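PDB 6XJ9: agarase from Pseudoalteromonas fuliginea, which probably hydrolyses agarose, the galactan of red-algal cell walls, as a family 50 glycoside hydrolase of a marine bacterium. Local coordinates for residues N48-K53 / V61-K66; N68-I73 / A189-S194; K221-F226 / P721-A726; N312-T317 / G392-F397. One frame throughout, in Å; residues are numbered along the deposited sequence.

Contact 1: residues N48-K53 / V61-K66; sequences NSAIVK and VQFQSK
Ala50 to Val52 run antiparallel to Val61 to Phe63, with the two short strand axes 4.6 Å apart at closest approach and 172° between their directions. Ile51 and Gln62 form the hydrogen-bonded pair: Ile51 N reaches Gln62 O at 3.0 Å and Gln62 N reaches Ile51 O at 2.9 Å. Ala50–Phe63 and Val52–Val61 are the flanking non-hydrogen-bonded pairs. Past the strand end, Gln64 N donates to Ser49 O at 2.7 Å. Gln64 is itself the centre of an inverse gamma turn. This is the beta hairpin of strands 50-55 and 58-63 in the CBM-like domain. Its two faces differ. On one, Ala50 CB sits 4.2 Å from Val61 CG1 and obliquely 4.2 Å from Phe63 CD1. Val61 CG1 also lies over one face of the Phe63 ring, toward its rim, because it stands anti to the backbone N (chi1 -177°). Strand 199-210 continues the ladder beside Val61 and Phe63, and Ala71 and Ile73 of strand 70-75 touch this apolar side. On the other face Gln64 sends an extended chain back over the Ser49 backbone. Gln64 OE1 lies 3.5 Å from Ser49 C, and Gln64 NE2 3.5 Å from Ile51 CD1.

Contact 2: residues N68-I73 / A189-S194; sequences NSYASI and AISVQS
Tyr70 to Ile73 pair antiparallel with Ile190 to Gln193, the strand directions 157° apart, and Ala71–Val192 and Ile73–Ile190 each share two backbone hydrogen bonds. A fifth bond runs from Ser194 N to Ser69 O at 2.9 Å. Water 1 sits between Asn68 O and Val192 O and can donate to either. On one face, Tyr70 and Gln193 lie side by side and point the same way. The Tyr70 CG is anti to the backbone N (chi1 179°), which carries the ring across to Ser191 of the partner strand. Tyr70 CE1 comes obliquely to 3.5 Å from Ser191 CB. Gln193 NE2 sits at the ring edge, 4.1 Å from Tyr70 CE1, with the amide plane turned 41° from the ring. The same NE2 donates to Ser191 OG at 2.9 Å, with the hydroxyl oxygen in the amide plane, and this bond helps to set the rotation of the amide. With an alanine at Gln193, the Ser191 hydroxyl would probably lose this donor and the Tyr70 ring its neighbour along one edge. On the other face Ile73 CG2 meets Ile190 CB at 3.9 Å, and Ala71, Ile73 and Val192 pack on Phe63 and Val61. One face with Tyr70, Ser72, Ser191 and Gln193 and one apolar face packed on strand 58-63 is consistent with a beta-sandwich, the common fold of carbohydrate-binding modules.

Contact 3: residues K221-F226 / P721-A726; sequences KIVDEF and PITGRA
Val223 and Ile722 meet through methyl groups that their first torsions turn to each other. In Val223, CG1 is anti to the backbone N (chi1 -169°), which puts CG2 beside that N, where it meets Ile722. In Ile722 it is CG1 that stands anti to N (chi1 -175°), and the branch methyl CG2 falls between N and the carbonyl carbon. Val223 CG2 and Ile722 CG2 are 3.8 Å apart, and the two side chains slide past each other in opposite directions. Val223 CG1 is a little farther from the same methyl, at 4.1 Å. Thr723 turns its CG2 to this patch too, 4.3 Å from Ile222 CD1. Its hydroxyl bonds to OG1 of Thr315. No hydrogen bond crosses between the two segments; the buried join rests mainly on methyl packing. Each loop is shaped locally. Pro721 to Gly724 form a type I beta turn, closed by Gly724 N to Pro721 O at 3.1 Å. Asp224 makes an Asx turn, its OD1 taking Phe226 N at 2.7 Å from above the carboxylate plane. The first loop leads from strand 199-210 to helix 242-252, and Asn401 and Arg404 of helix 397-406 hold its carbonyls at Phe226 and Glu225. The second lies between strand 709-714 and helix 745-763, with Arg360 of helix 358-361 bonded to Thr723 O.

Contact 4: residues N312-T317 / G392-F397; sequences NSTTLT and GETYSF
Glu393 runs its side chain across Thr317 at about a right angle. Its CG is anti to the backbone N (chi1 174°), and the extended chain carries the carboxylate past Thr317. Glu393 CB and CD are each 3.4 Å from Thr317 OG1, and CG 3.3 Å. At the tip, Thr317 OG1 donates to Glu393 OE2 at 2.7 Å, meeting the carboxylate on its anti side, 29° out of plane. The same OG1 is also hydrogen-bonded to Tyr319 N. Glu393 OE1 forms a salt bridge to Arg353 and a hydrogen bond to Tyr370, so both oxygens are gripped. A leucine in place of Glu393 would probably leave Arg353 without its counter-charge and the Thr317 hydroxyl without its acceptor. The backbones belong to strands 315-320 and 392-395, the central pair of a four-stranded antiparallel sheet. Thr315 and Tyr395 exchange two hydrogen bonds, each 2.9 Å between N and O, and Thr317 N adds a longer one to Glu393 O. Ser396 is the N-cap of helix 397-406, its OG accepting from Ala399 N and making a weak bond to Ser313 O. Water 2 links Ser313 O, Tyr395 O and Phe397 N. Tyr395 CD2 lies over the centre of the Phe397 ring.

Overall arrangement
The four contacts form two clusters. Contacts 1 and 2 have centres 8 Å apart and lie in the CBM-like domain, where strands 58-63 and 70-75 follow each other along the chain. Asn48 O probably bonds to Ser72 N between them. Contacts 3 and 4 have centres 9 Å apart, and their centres lie 34 to 44 Å from those of contacts 1 and 2. Contact 1 closes before contact 2 opens, and both precede the other two. Contact 4 is nested within the long loop closed by contact 3. Gly724 O and Ala726 N probably bond to Thr315 OG1 and Thr314 O, respectively. The turn near the C-terminal end is thereby joined to the small antiparallel sheet.

Contact 1: residues N48-K53 / V61-K66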
loop_
_atom_site.group_PDB
_atom_site.type_symbol
_atom_site.label_atom_id
_atom_site.label_comp_id
_atom_site.label_asym_id
_atom_site.label_seq_id
_atom_site.Cartn_x
_atom_site.Cartn_y
_atom_site.Cartn_z
ATOM N N ASN A 48 -24.970 -19.508 -10.470
ATOM C CA ASN A 48 -24.984 -18.969 -11.816
ATOM C C ASN A 48 -23.550 -18.575 -12.149
ATOM O O ASN A 48 -23.018 -17.635 -11.553
ATOM C CB ASN A 48 -25.919 -17.757 -11.931
ATOM C CG ASN A 48 -27.343 -18.019 -11.476
ATOM O OD1 ASN A 48 -28.236 -18.216 -12.298
ATOM N ND2 ASN A 48 -27.570 -18.025 -10.169
ATOM N N SER A 49 -22.914 -19.335 -13.054
ATOM C CA SER A 49 -21.504 -19.155 -13.366
ATOM C C SER A 49 -20.679 -19.176 -12.078
ATOM O O SER A 49 -19.758 -18.372 -11.903
ATOM C CB SER A 49 -21.284 -17.869 -14.130
ATOM O OG SER A 49 -22.067 -17.846 -15.314
ATOM N N ALA A 50 -21.034 -20.082 -11.162
ATOM C CA ALA A 50 -20.356 -20.179 -9.878
ATOM C C ALA A 50 -20.415 -21.621 -9.386
ATOM O O ALA A 50 -21.477 -22.235 -9.388
ATOM C CB ALA A 50 -20.976 -19.226 -8.880
ATOM N N ILE A 51 -19.259 -22.150 -8.978
ATOM C CA ILE A 51 -19.182 -23.487 -8.418
ATOM C C ILE A 51 -19.236 -23.367 -6.897
ATOM O O ILE A 51 -18.376 -22.722 -6.300
ATOM C CB ILE A 51 -17.903 -24.201 -8.903
ATOM C CG1 ILE A 51 -17.861 -24.284 -10.431
ATOM C CG2 ILE A 51 -17.784 -25.580 -8.266
ATOM C CD1 ILE A 51 -16.561 -24.814 -10.985
ATOM N N VAL A 52 -20.261 -23.991 -6.297
ATOM C CA VAL A 52 -20.455 -24.001 -4.853
ATOM C C VAL A 52 -20.207 -25.414 -4.325
ATOM O O VAL A 52 -20.834 -26.369 -4.782
ATOM C CB VAL A 52 -21.864 -23.520 -4.454
ATOM C CG1 VAL A 52 -22.002 -23.411 -2.941
ATOM C CG2 VAL A 52 -22.225 -22.197 -5.120
ATOM N N LYS A 53 -19.298 -25.533 -3.352
ATOM C CA LYS A 53 -19.107 -26.797 -2.659
ATOM C C LYS A 53 -19.214 -26.586 -1.149
ATOM O O LYS A 53 -18.637 -25.641 -0.599
ATOM C CB LYS A 53 -17.817 -27.500 -3.109
ATOM C CG LYS A 53 -16.507 -26.778 -2.831
ATOM N N VAL A 61 -17.502 -20.675 -2.603
ATOM C CA VAL A 61 -18.096 -20.245 -3.855
ATOM C C VAL A 61 -16.955 -19.739 -4.730
ATOM O O VAL A 61 -16.254 -18.810 -4.326
ATOM C CB VAL A 61 -19.139 -19.138 -3.600
ATOM C CG1 VAL A 61 -19.830 -18.701 -4.884
ATOM C CG2 VAL A 61 -20.164 -19.526 -2.537
ATOM N N GLN A 62 -16.739 -20.400 -5.876
ATOM C CA GLN A 62 -15.794 -19.937 -6.889
ATOM C C GLN A 62 -16.568 -19.320 -8.048
ATOM O O GLN A 62 -17.095 -20.032 -8.900
ATOM C CB GLN A 62 -14.903 -21.082 -7.369
ATOM C CG GLN A 62 -13.772 -21.404 -6.403
ATOM C CD GLN A 62 -13.329 -22.844 -6.474
ATOM O OE1 GLN A 62 -13.599 -23.552 -7.442
ATOM N NE2 GLN A 62 -12.644 -23.292 -5.433
ATOM N N PHE A 63 -16.662 -17.984 -8.037
ATOM C CA PHE A 63 -17.355 -17.233 -9.069
ATOM C C PHE A 63 -16.518 -17.275 -10.343
ATOM O O PHE A 63 -15.337 -16.956 -10.319
ATOM C CB PHE A 63 -17.540 -15.767 -8.655
ATOM C CG PHE A 63 -18.395 -15.527 -7.433
ATOM C CD1 PHE A 63 -19.779 -15.445 -7.540
ATOM C CD2 PHE A 63 -17.815 -15.356 -6.184
ATOM C CE1 PHE A 63 -20.564 -15.218 -6.415
ATOM C CE2 PHE A 63 -18.597 -15.130 -5.062
ATOM C CZ PHE A 63 -19.972 -15.056 -5.179
ATOM N N GLN A 64 -17.136 -17.685 -11.452
ATOM C CA GLN A 64 -16.398 -17.806 -12.699
ATOM C C GLN A 64 -16.480 -16.459 -13.414
ATOM O O GLN A 64 -16.973 -16.366 -14.534
ATOM C CB GLN A 64 -16.929 -18.984 -13.523
ATOM C CG GLN A 64 -16.885 -20.320 -12.784
ATOM C CD GLN A 64 -17.555 -21.430 -13.559
ATOM O OE1 GLN A 64 -18.657 -21.282 -14.087
ATOM N NE2 GLN A 64 -16.884 -22.569 -13.633
ATOM N N SER A 65 -15.961 -15.424 -12.738
ATOM C CA SER A 65 -16.198 -14.032 -13.080
ATOM C C SER A 65 -15.208 -13.526 -14.129
ATOM O O SER A 65 -15.427 -12.464 -14.711
ATOM C CB SER A 65 -16.207 -13.168 -11.834
ATOM O OG SER A 65 -15.111 -13.491 -10.991
ATOM N N LYS A 66 -14.135 -14.284 -14.380
ATOM C CA LYS A 66 -13.235 -13.957 -15.475
ATOM C C LYS A 66 -13.968 -14.084 -16.809
ATOM O O LYS A 66 -13.849 -13.211 -17.661
ATOM C CB LYS A 66 -11.976 -14.831 -15.481
ATOM C CG LYS A 66 -10.874 -14.380 -16.440
ATOM C CD LYS A 66 -9.611 -15.202 -16.311
ATOM C CE LYS A 66 -8.381 -14.576 -16.939
ATOM N NZ LYS A 66 -8.466 -14.556 -18.418
#

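Contact 2: residues N68-I73 / A189-S194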
loop_
_atom_site.group_PDB
_atom_site.type_symbol
_atom_site.label_atom_id
_atom_site.label_comp_id
_atom_site.label_asym_id
_atom_site.label_seq_id
_atom_site.Cartn_x
_atom_site.Cartn_y
_atom_site.Cartn_z
ATOM N N ASN A 68 -17.355 -14.735 -17.144
ATOM C CA ASN A 68 -18.764 -14.384 -17.088
ATOM C C ASN A 68 -18.914 -13.087 -16.304
ATOM O O ASN A 68 -18.444 -13.006 -15.173
ATOM C CB ASN A 68 -19.584 -15.496 -16.433
ATOM C CG ASN A 68 -19.364 -16.848 -17.079
ATOM O OD1 ASN A 68 -19.988 -17.162 -18.088
ATOM N ND2 ASN A 68 -18.468 -17.641 -16.522
ATOM N N SER A 69 -19.569 -12.096 -16.919
ATOM C CA SER A 69 -19.643 -10.740 -16.394
ATOM C C SER A 69 -20.646 -10.677 -15.248
ATOM O O SER A 69 -20.663 -9.705 -14.497
ATOM C CB SER A 69 -19.979 -9.741 -17.470
ATOM O OG SER A 69 -21.191 -10.097 -18.128
ATOM N N TYR A 70 -21.493 -11.706 -15.151
ATOM C CA TYR A 70 -22.368 -11.888 -14.006
ATOM C C TYR A 70 -22.211 -13.318 -13.488
ATOM O O TYR A 70 -22.369 -14.268 -14.248
ATOM C CB TYR A 70 -23.831 -11.593 -14.364
ATOM C CG TYR A 70 -24.791 -11.785 -13.214
ATOM C CD1 TYR A 70 -25.064 -10.742 -12.342
ATOM C CD2 TYR A 70 -25.395 -13.013 -12.975
ATOM C CE1 TYR A 70 -25.916 -10.907 -11.261
ATOM C CE2 TYR A 70 -26.254 -13.197 -11.898
ATOM C CZ TYR A 70 -26.516 -12.136 -11.041
ATOM O OH TYR A 70 -27.375 -12.290 -9.996
ATOM N N ALA A 71 -21.866 -13.452 -12.203
ATOM C CA ALA A 71 -21.858 -14.730 -11.503
ATOM C C ALA A 71 -22.562 -14.549 -10.161
ATOM O O ALA A 71 -22.535 -13.451 -9.604
ATOM C CB ALA A 71 -20.444 -15.211 -11.307
ATOM N N SER A 72 -23.194 -15.612 -9.644
ATOM C CA SER A 72 -23.975 -15.443 -8.429
ATOM C C SER A 72 -24.248 -16.761 -7.702
ATOM O O SER A 72 -24.222 -17.843 -8.286
ATOM C CB SER A 72 -25.265 -14.720 -8.720
ATOM O OG SER A 72 -26.202 -15.592 -9.340
ATOM N N ILE A 73 -24.531 -16.632 -6.401
ATOM C CA ILE A 73 -25.220 -17.658 -5.639
ATOM C C ILE A 73 -26.527 -17.039 -5.159
ATOM O O ILE A 73 -26.542 -15.905 -4.670
ATOM C CB ILE A 73 -24.344 -18.181 -4.480
ATOM C CG1 ILE A 73 -25.105 -19.158 -3.576
ATOM C CG2 ILE A 73 -23.738 -17.025 -3.691
ATOM C CD1 ILE A 73 -24.215 -20.094 -2.798
ATOM N N ALA A 189 -29.649 -12.690 -3.200
ATOM C CA ALA A 189 -28.625 -12.973 -4.201
ATOM C C ALA A 189 -27.301 -12.306 -3.821
ATOM O O ALA A 189 -27.262 -11.122 -3.512
ATOM C CB ALA A 189 -29.101 -12.508 -5.561
ATOM N N ILE A 190 -26.207 -13.074 -3.883
ATOM C CA ILE A 190 -24.863 -12.533 -3.767
ATOM C C ILE A 190 -24.200 -12.684 -5.132
ATOM O O ILE A 190 -24.018 -13.811 -5.581
ATOM C CB ILE A 190 -24.055 -13.266 -2.669
ATOM C CG1 ILE A 190 -24.697 -13.161 -1.279
ATOM C CG2 ILE A 190 -22.589 -12.824 -2.661
ATOM C CD1 ILE A 190 -24.763 -11.755 -0.712
ATOM N N SER A 191 -23.840 -11.552 -5.774
ATOM C CA SER A 191 -23.271 -11.592 -7.117
ATOM C C SER A 191 -21.918 -10.882 -7.208
ATOM O O SER A 191 -21.581 -10.034 -6.377
ATOM C CB SER A 191 -24.236 -11.078 -8.169
ATOM O OG SER A 191 -24.539 -9.704 -7.972
ATOM N N VAL A 192 -21.152 -11.268 -8.238
ATOM C CA VAL A 192 -19.926 -10.608 -8.662
ATOM C C VAL A 192 -20.146 -10.106 -10.090
ATOM O O VAL A 192 -20.710 -10.829 -10.911
ATOM C CB VAL A 192 -18.735 -11.575 -8.533
ATOM C CG1 VAL A 192 -17.471 -11.055 -9.201
ATOM C CG2 VAL A 192 -18.467 -11.922 -7.070
ATOM N N GLN A 193 -19.739 -8.853 -10.365
ATOM C CA GLN A 193 -20.174 -8.154 -11.566
ATOM C C GLN A 193 -18.995 -7.452 -12.234
ATOM O O GLN A 193 -18.239 -6.732 -11.581
ATOM C CB GLN A 193 -21.300 -7.168 -11.235
ATOM C CG GLN A 193 -22.575 -7.858 -10.760
ATOM C CD GLN A 193 -23.701 -6.902 -10.448
ATOM O OE1 GLN A 193 -23.719 -5.754 -10.894
ATOM N NE2 GLN A 193 -24.643 -7.373 -9.649
ATOM N N SER A 194 -18.860 -7.691 -13.544
ATOM C CA SER A 194 -17.842 -7.087 -14.399
ATOM C C SER A 194 -16.501 -6.957 -13.684
ATOM O O SER A 194 -16.057 -5.844 -13.394
ATOM C CB SER A 194 -18.296 -5.747 -14.922
ATOM O OG SER A 194 -19.543 -5.871 -15.574
HETATM O O HOH W 1 -18.982 -11.676 -12.653
#

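Contact 3: residues K221-F226 / P721-A726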
loop_
_atom_site.group_PDB
_atom_site.type_symbol
_atom_site.label_atom_id
_atom_site.label_comp_id
_atom_site.label_asym_id
_atom_site.label_seq_id
_atom_site.Cartn_x
_atom_site.Cartn_y
_atom_site.Cartn_z
ATOM N N LYS A 221 -21.648 15.894 14.916
ATOM C CA LYS A 221 -20.263 16.337 14.920
ATOM C C LYS A 221 -19.357 15.279 14.293
ATOM O O LYS A 221 -18.339 14.889 14.873
ATOM C CB LYS A 221 -19.866 16.783 16.331
ATOM C CG LYS A 221 -20.684 17.955 16.859
ATOM C CD LYS A 221 -19.955 18.806 17.874
ATOM C CE LYS A 221 -20.017 18.245 19.274
ATOM N NZ LYS A 221 -19.133 19.006 20.193
ATOM N N ILE A 222 -19.736 14.852 13.077
ATOM C CA ILE A 222 -19.003 13.834 12.339
ATOM C C ILE A 222 -17.920 14.473 11.468
ATOM O O ILE A 222 -17.052 13.772 10.955
ATOM C CB ILE A 222 -19.972 12.937 11.533
ATOM C CG1 ILE A 222 -20.847 13.742 10.568
ATOM C CG2 ILE A 222 -20.811 12.100 12.490
ATOM C CD1 ILE A 222 -21.654 12.888 9.586
ATOM N N VAL A 223 -17.968 15.802 11.322
ATOM C CA VAL A 223 -17.004 16.557 10.525
ATOM C C VAL A 223 -16.167 17.453 11.444
ATOM O O VAL A 223 -16.720 18.108 12.327
ATOM C CB VAL A 223 -17.728 17.391 9.450
ATOM C CG1 VAL A 223 -16.763 17.969 8.431
ATOM C CG2 VAL A 223 -18.805 16.585 8.740
ATOM N N ASP A 224 -14.838 17.473 11.245
ATOM C CA ASP A 224 -13.958 18.377 11.987
ATOM C C ASP A 224 -13.765 19.669 11.196
ATOM O O ASP A 224 -14.431 19.882 10.184
ATOM C CB ASP A 224 -12.641 17.721 12.414
ATOM C CG ASP A 224 -11.656 17.482 11.276
ATOM O OD1 ASP A 224 -11.829 18.086 10.204
ATOM O OD2 ASP A 224 -10.730 16.687 11.463
ATOM N N GLU A 225 -12.845 20.529 11.661
ATOM C CA GLU A 225 -12.710 21.863 11.093
ATOM C C GLU A 225 -12.012 21.802 9.735
ATOM O O GLU A 225 -12.000 22.801 9.017
ATOM C CB GLU A 225 -11.979 22.815 12.051
ATOM C CG GLU A 225 -10.487 22.552 12.156
ATOM C CD GLU A 225 -10.091 21.595 13.267
ATOM O OE1 GLU A 225 -10.909 20.700 13.595
ATOM O OE2 GLU A 225 -8.966 21.746 13.814
ATOM N N PHE A 226 -11.420 20.638 9.411
ATOM C CA PHE A 226 -10.714 20.444 8.148
ATOM C C PHE A 226 -11.611 19.728 7.133
ATOM O O PHE A 226 -11.184 19.441 6.013
ATOM C CB PHE A 226 -9.413 19.670 8.356
ATOM C CG PHE A 226 -8.419 20.332 9.281
ATOM C CD1 PHE A 226 -7.776 21.507 8.914
ATOM C CD2 PHE A 226 -8.149 19.792 10.530
ATOM C CE1 PHE A 226 -6.870 22.118 9.774
ATOM C CE2 PHE A 226 -7.244 20.402 11.392
ATOM C CZ PHE A 226 -6.609 21.568 11.015
ATOM N N PRO A 721 -17.228 15.799 -0.513
ATOM C CA PRO A 721 -17.421 16.112 0.902
ATOM C C PRO A 721 -17.934 14.890 1.651
ATOM O O PRO A 721 -18.715 14.103 1.113
ATOM C CB PRO A 721 -18.468 17.228 0.890
ATOM C CG PRO A 721 -18.212 17.918 -0.444
ATOM C CD PRO A 721 -17.850 16.795 -1.399
ATOM N N ILE A 722 -17.479 14.741 2.896
ATOM C CA ILE A 722 -17.879 13.603 3.705
ATOM C C ILE A 722 -19.383 13.653 3.969
ATOM O O ILE A 722 -20.000 12.609 4.160
ATOM C CB ILE A 722 -17.032 13.513 4.995
ATOM C CG1 ILE A 722 -17.347 12.262 5.818
ATOM C CG2 ILE A 722 -17.151 14.780 5.818
ATOM C CD1 ILE A 722 -16.413 12.041 6.997
ATOM N N THR A 723 -19.967 14.862 3.946
ATOM C CA THR A 723 -21.380 15.056 4.229
ATOM C C THR A 723 -22.191 15.266 2.949
ATOM O O THR A 723 -23.326 15.748 2.986
ATOM C CB THR A 723 -21.566 16.224 5.199
ATOM O OG1 THR A 723 -20.791 17.271 4.617
ATOM C CG2 THR A 723 -21.061 15.901 6.590
ATOM N N GLY A 724 -21.598 14.894 1.815
ATOM C CA GLY A 724 -22.313 14.913 0.551
ATOM C C GLY A 724 -22.005 16.172 -0.249
ATOM O O GLY A 724 -22.000 17.271 0.294
ATOM N N ARG A 725 -21.716 15.998 -1.541
ATOM C CA ARG A 725 -21.730 17.144 -2.432
ATOM C C ARG A 725 -23.143 17.738 -2.427
ATOM O O ARG A 725 -24.115 16.993 -2.345
ATOM C CB ARG A 725 -21.208 16.771 -3.821
ATOM C CG ARG A 725 -22.194 15.982 -4.663
ATOM C CD ARG A 725 -21.607 15.648 -6.011
ATOM N NE ARG A 725 -22.597 15.040 -6.888
ATOM C CZ ARG A 725 -22.316 14.579 -8.100
ATOM N NH1 ARG A 725 -21.080 14.657 -8.567
ATOM N NH2 ARG A 725 -23.265 14.042 -8.838
ATOM N N ALA A 726 -23.223 19.076 -2.490
ATOM C CA ALA A 726 -24.443 19.862 -2.363
ATOM C C ALA A 726 -25.559 19.393 -3.301
ATOM O O ALA A 726 -26.724 19.346 -2.906
ATOM C CB ALA A 726 -24.126 21.323 -2.589
#

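Contact 4: residues N312-T317 / G392-F397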
loop_
_atom_site.group_PDB
_atom_site.type_symbol
_atom_site.label_atom_id
_atom_site.label_comp_id
_atom_site.label_asym_id
_atom_site.label_seq_id
_atom_site.Cartn_x
_atom_site.Cartn_y
_atom_site.Cartn_z
ATOM N N ASN A 312 -17.631 21.284 -7.165
ATOM C CA ASN A 312 -18.311 20.118 -6.617
ATOM C C ASN A 312 -17.728 19.722 -5.260
ATOM O O ASN A 312 -17.983 18.621 -4.783
ATOM C CB ASN A 312 -18.284 18.938 -7.586
ATOM C CG ASN A 312 -18.847 19.289 -8.948
ATOM O OD1 ASN A 312 -18.092 19.537 -9.886
ATOM N ND2 ASN A 312 -20.165 19.355 -9.052
ATOM N N SER A 313 -16.971 20.633 -4.639
ATOM C CA SER A 313 -16.402 20.406 -3.317
ATOM C C SER A 313 -17.237 21.042 -2.195
ATOM O O SER A 313 -16.749 21.168 -1.071
ATOM C CB SER A 313 -14.970 20.905 -3.275
ATOM O OG SER A 313 -14.125 20.045 -4.040
ATOM N N THR A 314 -18.488 21.428 -2.475
ATOM C CA THR A 314 -19.303 22.145 -1.495
ATOM C C THR A 314 -20.357 21.227 -0.877
ATOM O O THR A 314 -20.850 20.309 -1.524
ATOM C CB THR A 314 -19.977 23.397 -2.075
ATOM O OG1 THR A 314 -21.176 23.025 -2.763
ATOM C CG2 THR A 314 -19.076 24.215 -2.973
ATOM N N THR A 315 -20.714 21.502 0.380
ATOM C CA THR A 315 -21.706 20.709 1.092
ATOM C C THR A 315 -22.726 21.637 1.753
ATOM O O THR A 315 -22.399 22.752 2.166
ATOM C CB THR A 315 -21.025 19.733 2.065
ATOM O OG1 THR A 315 -21.976 18.750 2.486
ATOM C CG2 THR A 315 -20.392 20.415 3.263
ATOM N N LEU A 316 -23.970 21.167 1.857
ATOM C CA LEU A 316 -25.023 21.927 2.509
ATOM C C LEU A 316 -24.776 21.982 4.020
ATOM O O LEU A 316 -24.553 20.956 4.652
ATOM C CB LEU A 316 -26.373 21.295 2.161
ATOM C CG LEU A 316 -26.784 21.466 0.698
ATOM C CD1 LEU A 316 -27.860 20.462 0.310
ATOM C CD2 LEU A 316 -27.240 22.890 0.430
ATOM N N THR A 317 -24.835 23.197 4.576
ATOM C CA THR A 317 -24.507 23.478 5.967
ATOM C C THR A 317 -25.751 23.364 6.840
ATOM O O THR A 317 -25.638 23.247 8.058
ATOM C CB THR A 317 -23.989 24.914 6.141
ATOM O OG1 THR A 317 -25.028 25.796 5.704
ATOM C CG2 THR A 317 -22.723 25.185 5.359
ATOM N N GLY A 392 -29.896 25.894 -0.359
ATOM C CA GLY A 392 -29.337 26.393 0.882
ATOM C C GLY A 392 -27.864 26.749 0.763
ATOM O O GLY A 392 -27.229 26.548 -0.275
ATOM N N GLU A 393 -27.360 27.285 1.871
ATOM C CA GLU A 393 -25.972 27.646 2.066
ATOM C C GLU A 393 -25.099 26.408 1.911
ATOM O O GLU A 393 -25.482 25.307 2.313
ATOM C CB GLU A 393 -25.846 28.226 3.474
ATOM C CG GLU A 393 -24.425 28.522 3.891
ATOM C CD GLU A 393 -24.386 29.090 5.294
ATOM O OE1 GLU A 393 -24.616 30.303 5.432
ATOM O OE2 GLU A 393 -24.160 28.304 6.240
ATOM N N THR A 394 -23.917 26.608 1.317
ATOM C CA THR A 394 -22.937 25.539 1.257
ATOM C C THR A 394 -21.654 26.038 1.909
ATOM O O THR A 394 -21.474 27.242 2.069
ATOM C CB THR A 394 -22.726 25.076 -0.192
ATOM O OG1 THR A 394 -22.059 26.150 -0.850
ATOM C CG2 THR A 394 -24.024 24.766 -0.915
ATOM N N TYR A 395 -20.781 25.106 2.291
ATOM C CA TYR A 395 -19.416 25.449 2.653
ATOM C C TYR A 395 -18.469 24.509 1.914
ATOM O O TYR A 395 -18.840 23.375 1.648
ATOM C CB TYR A 395 -19.197 25.391 4.166
ATOM C CG TYR A 395 -17.926 26.083 4.589
ATOM C CD1 TYR A 395 -17.759 27.455 4.426
ATOM C CD2 TYR A 395 -16.877 25.363 5.122
ATOM C CE1 TYR A 395 -16.579 28.089 4.784
ATOM C CE2 TYR A 395 -15.701 25.984 5.517
ATOM C CZ TYR A 395 -15.551 27.348 5.343
ATOM O OH TYR A 395 -14.377 27.922 5.720
ATOM N N SER A 396 -17.269 25.003 1.582
ATOM C CA SER A 396 -16.232 24.187 0.961
ATOM C C SER A 396 -15.023 24.025 1.887
ATOM O O SER A 396 -14.179 24.915 1.974
ATOM C CB SER A 396 -15.822 24.750 -0.369
ATOM O OG SER A 396 -14.826 23.921 -0.956
ATOM N N PHE A 397 -14.920 22.866 2.553
ATOM C CA PHE A 397 -13.788 22.628 3.436
ATOM C C PHE A 397 -12.503 22.467 2.624
ATOM O O PHE A 397 -11.421 22.829 3.098
ATOM C CB PHE A 397 -14.055 21.463 4.396
ATOM C CG PHE A 397 -15.112 21.721 5.444
ATOM C CD1 PHE A 397 -14.797 22.375 6.627
ATOM C CD2 PHE A 397 -16.418 21.299 5.248
ATOM C CE1 PHE A 397 -15.778 22.617 7.580
ATOM C CE2 PHE A 397 -17.400 21.532 6.203
ATOM C CZ PHE A 397 -17.075 22.185 7.373
HETATM O O HOH W 2 -17.217 20.898 1.774
#